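Side-chain contacts in protein translation factor SUI1 homolog (Pyrococcus horikoshii, PDB 5ZCY), which probably acts as a translation initiation factor, an archaeal relative of eIF1 thought to bind mRNA: residues Glu52-Leu57 against Gly65-Gly70; Ala59-Gly64 against Lys83-Glu88. One frame throughout, in Å; residues are numbered along the deposited sequence.

Contact 1 of 2, residues Glu52-Leu57 against Gly65-Gly70; sequences EIAKKL and GTAKNG. With NO3 (nitrate ion), chain B.
A54 and A67 make the apolar part of the contact, methyl against methyl, with 4.4 Å between A54 CB and A67 CB. Both methyls point at the opposite segment, and with no torsion to adjust, the gap is set by the two backbones: the CA atoms of A54 and T66 are 6.2 Å apart. The same A54 methyl also lies over the peptide that joins T66 to A67, with A54 CB 4.1 Å from T66 O. This is van der Waals contact and the interface is small, 75 Å² summed over both sides. T66 meets the helix through its backbone alone; its side chain points away from the helix and touches E73 of strand 71-75.

The polar contacts do not bridge the segments: a nitrate ion, probably from the crystallisation liquor, sits on the far side of the helix from A54. K56, its chain extended beyond CG, brings K56 NZ to 3.0 Å from nitrate O1 in a hydrogen bond, while a second bond, to O3, is weak. I53 lies alongside the ion, I53 CG1 standing 3.4 Å from nitrate O2. The E52 side chain, with CG anti to the backbone N (chi1 178°), passes the O3 end, where E52 CG is 3.1 Å from nitrate O3.

I72 of strand 71-75 touches both A54 and I53, so the seam continues past the edge strand into the sheet. The geometry is that of a helix packed on one face of a mixed beta-sheet at its outermost strand 65-68, part of the alpha+beta fold of the SUI1 (eIF1-like) family.

Contact 2 of 2, residues Ala59-Gly64 against Lys83-Glu88; sequences AKLACG and KKLLAE
K60 CG lies anti to its own carbonyl carbon (chi1 -67°), and the chain runs extended from there, carrying its ammonium across to helix 82-88. E88 takes the same first rotamer (chi1 -71°) and is likewise extended, and the two chains lie side by side, running opposite ways. Their ends form a salt bridge, K60 NZ to E88 OE1 at 2.8 Å. The lysine reaches that oxygen on its anti side, 32° out of the carboxylate plane. K60 NZ also lies 3.0 Å from L85 O, but the angle is too poor for a hydrogen bond. The methylenes pack as well, K60 CD being 3.8 Å from L85 CD2. The end of helix 50-61 is thus joined to helix 82-88, the second helix of the SUI1 alpha+beta fold, by a charged outer pair and an apolar inner one. In the inner pair the other methyl of L85 is used: L85 CD1 sits 3.7 Å from L61 CD2 and nearly as close to L61 CG. With K60 cut back to an alanine, the E88 carboxylate would probably lose this charged mate and one flank of L85 would be uncovered. L61 also touches L74, H78 and R81.

From the N terminus, strands 24-30 and 36-41 come first, and helix 50-61 then supplies the first segment of contact 1 and, with its last turn, the start of that of contact 2. Contact 1 closes a short loop, with seven residues between its segments, and ties the helix to edge strand 65-68. Contact 2 starts at residues 59-64, within that gap, and closes a longer loop of 18 intervening residues, which takes in strands 65-68 and 71-75 before helix 82-88. The segments alternate along the chain, so the two loops cross. Their centres lie 11 Å apart and they meet directly, L57 CD2 packing on L85 CB at 3.9 Å. Helix 50-61 thus packs on both edge strand 65-68 and helix 82-88.

Contact 1 of 2, residues Glu52-Leu57 against Gly65-Gly70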
loop_
_atom_site.group_PDB
_atom_site.type_symbol
_atom_site.label_atom_id
_atom_site.label_comp_id
_atom_site.label_asym_id
_atom_site.label_seq_id
_atom_site.Cartn_x
_atom_site.Cartn_y
_atom_site.Cartn_z
ATOM N N GLU A 52 -0.064 -6.508 -9.690
ATOM C CA GLU A 52 -0.855 -5.619 -10.447
ATOM C C GLU A 52 -1.228 -4.307 -9.744
ATOM O O GLU A 52 -1.222 -3.235 -10.316
ATOM C CB GLU A 52 -2.142 -6.415 -10.964
ATOM C CG GLU A 52 -3.088 -5.678 -11.710
ATOM C CD GLU A 52 -4.387 -6.448 -12.166
ATOM O OE1 GLU A 52 -4.878 -7.461 -11.519
ATOM O OE2 GLU A 52 -4.904 -5.755 -13.048
ATOM N N ILE A 53 -1.600 -4.509 -8.496
ATOM C CA ILE A 53 -1.914 -3.331 -7.641
ATOM C C ILE A 53 -0.673 -2.485 -7.471
ATOM O O ILE A 53 -0.813 -1.253 -7.618
ATOM C CB ILE A 53 -2.489 -3.784 -6.259
ATOM C CG1 ILE A 53 -3.823 -4.516 -6.519
ATOM C CG2 ILE A 53 -2.649 -2.580 -5.334
ATOM C CD1 ILE A 53 -4.380 -5.239 -5.343
ATOM N N ALA A 54 0.477 -3.092 -7.276
ATOM C CA ALA A 54 1.718 -2.311 -7.213
ATOM C C ALA A 54 1.960 -1.540 -8.466
ATOM O O ALA A 54 2.323 -0.355 -8.380
ATOM C CB ALA A 54 2.874 -3.160 -6.845
ATOM N N LYS A 55 1.769 -2.186 -9.610
ATOM C CA LYS A 55 1.985 -1.467 -10.893
ATOM C C LYS A 55 1.096 -0.283 -11.019
ATOM O O LYS A 55 1.497 0.794 -11.494
ATOM C CB LYS A 55 1.861 -2.533 -12.006
ATOM C CG LYS A 55 1.918 -2.074 -13.445
ATOM C CD LYS A 55 1.438 -3.184 -14.436
ATOM C CE LYS A 55 -0.068 -3.447 -14.301
ATOM N NZ LYS A 55 -0.550 -4.652 -15.073
ATOM N N LYS A 56 -0.188 -0.347 -10.635
ATOM C CA LYS A 56 -1.129 0.692 -10.733
ATOM C C LYS A 56 -0.696 1.862 -9.814
ATOM O O LYS A 56 -0.800 3.011 -10.166
ATOM C CB LYS A 56 -2.540 0.276 -10.422
ATOM C CG LYS A 56 -3.114 -0.645 -11.512
ATOM C CD LYS A 56 -4.501 -0.964 -11.173
ATOM C CE LYS A 56 -5.088 -1.979 -12.229
ATOM N NZ LYS A 56 -6.483 -2.158 -11.781
ATOM N N LEU A 57 -0.316 1.529 -8.588
ATOM C CA LEU A 57 0.039 2.618 -7.664
ATOM C C LEU A 57 1.324 3.241 -8.138
ATOM O O LEU A 57 1.390 4.515 -7.999
ATOM C CB LEU A 57 0.247 1.949 -6.286
ATOM C CG LEU A 57 -1.005 1.504 -5.590
ATOM C CD1 LEU A 57 -0.614 0.714 -4.327
ATOM C CD2 LEU A 57 -2.047 2.538 -5.276
ATOM N N GLY A 65 8.790 0.613 -7.062
ATOM C CA GLY A 65 8.167 -0.269 -6.046
ATOM C C GLY A 65 8.125 -1.687 -6.546
ATOM O O GLY A 65 8.496 -1.950 -7.711
ATOM N N THR A 66 7.573 -2.520 -5.704
ATOM C CA THR A 66 7.547 -3.965 -5.962
ATOM C C THR A 66 6.433 -4.570 -5.125
ATOM O O THR A 66 5.927 -3.991 -4.190
ATOM C CB THR A 66 8.906 -4.570 -5.600
ATOM O OG1 THR A 66 9.029 -5.900 -6.191
ATOM C CG2 THR A 66 9.208 -4.608 -4.142
ATOM N N ALA A 67 6.021 -5.769 -5.461
ATOM C CA ALA A 67 5.304 -6.640 -4.608
ATOM C C ALA A 67 6.217 -7.786 -4.265
ATOM O O ALA A 67 6.778 -8.464 -5.158
ATOM C CB ALA A 67 4.027 -7.153 -5.314
ATOM N N LYS A 68 6.342 -8.041 -2.974
ATOM C CA LYS A 68 7.104 -9.204 -2.523
ATOM C C LYS A 68 6.744 -9.638 -1.155
ATOM O O LYS A 68 6.407 -8.797 -0.330
ATOM C CB LYS A 68 8.563 -9.066 -2.750
ATOM C CG LYS A 68 9.198 -7.895 -2.117
ATOM C CD LYS A 68 10.708 -8.185 -1.859
ATOM C CE LYS A 68 11.464 -6.889 -1.667
ATOM N NZ LYS A 68 12.903 -6.960 -2.081
ATOM N N ASN A 69 6.755 -10.969 -0.921
ATOM C CA ASN A 69 6.503 -11.497 0.404
ATOM C C ASN A 69 5.177 -11.009 1.005
ATOM O O ASN A 69 5.089 -10.782 2.210
ATOM C CB ASN A 69 7.688 -11.221 1.338
ATOM C CG ASN A 69 9.004 -11.822 0.819
ATOM O OD1 ASN A 69 8.992 -12.866 0.203
ATOM N ND2 ASN A 69 10.123 -11.143 1.059
ATOM N N GLY A 70 4.152 -10.908 0.168
ATOM C CA GLY A 70 2.843 -10.559 0.620
ATOM C C GLY A 70 2.569 -9.084 0.936
ATOM O O GLY A 70 1.532 -8.696 1.467
HETATM N N NO3 B . -6.358 -4.280 -8.995
HETATM O O1 NO3 B . -6.753 -3.223 -9.000
HETATM O O2 NO3 B . -6.687 -5.349 -8.135
HETATM O O3 NO3 B . -5.308 -4.491 -9.826
#

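Contact 2 of 2, residues Ala59-Gly64 against Lys83-Glu88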
loop_
_atom_site.group_PDB
_atom_site.type_symbol
_atom_site.label_atom_id
_atom_site.label_comp_id
_atom_site.label_asym_id
_atom_site.label_seq_id
_atom_site.Cartn_x
_atom_site.Cartn_y
_atom_site.Cartn_z
ATOM N N ALA A 59 2.364 3.651 -11.143
ATOM C CA ALA A 59 2.042 4.523 -12.278
ATOM C C ALA A 59 1.374 5.765 -11.813
ATOM O O ALA A 59 1.755 6.870 -12.302
ATOM C CB ALA A 59 1.177 3.749 -13.284
ATOM N N LYS A 60 0.448 5.721 -10.844
ATOM C CA LYS A 60 -0.231 6.844 -10.354
ATOM C C LYS A 60 0.724 7.837 -9.669
ATOM O O LYS A 60 0.594 9.038 -9.836
ATOM C CB LYS A 60 -1.370 6.520 -9.381
ATOM C CG LYS A 60 -2.598 5.791 -9.965
ATOM C CD LYS A 60 -3.307 5.017 -8.846
ATOM C CE LYS A 60 -4.786 4.697 -9.080
ATOM N NZ LYS A 60 -5.424 4.555 -7.737
ATOM N N LEU A 61 1.720 7.296 -8.941
ATOM C CA LEU A 61 2.652 8.129 -8.165
ATOM C C LEU A 61 3.961 8.380 -8.943
ATOM O O LEU A 61 4.847 9.096 -8.378
ATOM C CB LEU A 61 2.927 7.362 -6.860
ATOM C CG LEU A 61 1.834 7.218 -5.886
ATOM C CD1 LEU A 61 2.050 6.145 -4.860
ATOM C CD2 LEU A 61 1.448 8.590 -5.196
ATOM N N ALA A 62 4.213 7.772 -10.093
ATOM C CA ALA A 62 5.539 7.814 -10.829
ATOM C C ALA A 62 6.663 7.509 -9.912
ATOM O O ALA A 62 7.619 8.270 -9.747
ATOM C CB ALA A 62 5.774 9.175 -11.496
ATOM N N CYS A 63 6.541 6.406 -9.200
ATOM C CA CYS A 63 7.552 5.995 -8.185
ATOM C C CYS A 63 7.983 4.585 -8.425
ATOM O O CYS A 63 7.240 3.810 -9.146
ATOM C CB CYS A 63 7.024 6.133 -6.727
ATOM S SG CYS A 63 5.711 5.058 -6.265
ATOM N N GLY A 64 9.078 4.111 -7.947
ATOM C CA GLY A 64 9.405 2.735 -7.960
ATOM C C GLY A 64 8.604 1.933 -6.971
ATOM O O GLY A 64 7.894 2.500 -6.144
ATOM N N LYS A 83 -4.794 6.408 1.034
ATOM C CA LYS A 83 -6.220 6.029 1.243
ATOM C C LYS A 83 -7.009 6.375 0.002
ATOM O O LYS A 83 -7.829 5.544 -0.452
ATOM C CB LYS A 83 -6.835 6.648 2.488
ATOM C CG LYS A 83 -6.287 6.093 3.745
ATOM C CD LYS A 83 -7.141 6.464 5.003
ATOM C CE LYS A 83 -6.471 6.055 6.265
ATOM N NZ LYS A 83 -7.250 6.406 7.482
ATOM N N LYS A 84 -6.799 7.517 -0.622
ATOM C CA LYS A 84 -7.504 7.902 -1.841
ATOM C C LYS A 84 -7.129 6.954 -2.916
ATOM O O LYS A 84 -8.031 6.513 -3.721
ATOM C CB LYS A 84 -7.172 9.345 -2.232
ATOM C CG LYS A 84 -7.634 9.807 -3.571
ATOM C CD LYS A 84 -9.125 9.722 -3.654
ATOM C CE LYS A 84 -9.620 10.369 -4.943
ATOM N NZ LYS A 84 -11.019 9.968 -5.202
ATOM N N LEU A 85 -5.851 6.606 -3.080
ATOM C CA LEU A 85 -5.474 5.789 -4.197
ATOM C C LEU A 85 -6.024 4.390 -4.040
ATOM O O LEU A 85 -6.441 3.776 -5.036
ATOM C CB LEU A 85 -3.976 5.777 -4.360
ATOM C CG LEU A 85 -3.274 7.105 -4.736
ATOM C CD1 LEU A 85 -1.777 6.935 -4.680
ATOM C CD2 LEU A 85 -3.784 7.639 -6.069
ATOM N N LEU A 86 -6.003 3.837 -2.839
ATOM C CA LEU A 86 -6.601 2.496 -2.657
ATOM C C LEU A 86 -8.099 2.540 -2.814
ATOM O O LEU A 86 -8.682 1.541 -3.353
ATOM C CB LEU A 86 -6.197 1.897 -1.321
ATOM C CG LEU A 86 -4.711 1.512 -1.255
ATOM C CD1 LEU A 86 -4.293 1.053 0.170
ATOM C CD2 LEU A 86 -4.370 0.403 -2.216
ATOM N N ALA A 87 -8.721 3.633 -2.444
ATOM C CA ALA A 87 -10.203 3.770 -2.720
ATOM C C ALA A 87 -10.465 3.856 -4.144
ATOM O O ALA A 87 -11.551 3.266 -4.563
ATOM C CB ALA A 87 -10.714 5.008 -1.988
ATOM N N GLU A 88 -9.600 4.382 -5.001
ATOM C CA GLU A 88 -9.773 4.377 -6.476
ATOM C C GLU A 88 -9.768 2.934 -6.953
ATOM O O GLU A 88 -10.341 2.595 -8.037
ATOM C CB GLU A 88 -8.721 5.206 -7.226
ATOM C CG GLU A 88 -8.889 6.691 -7.030
ATOM C CD GLU A 88 -7.717 7.484 -7.581
ATOM O OE1 GLU A 88 -6.795 6.967 -8.247
ATOM O OE2 GLU A 88 -7.762 8.694 -7.332
#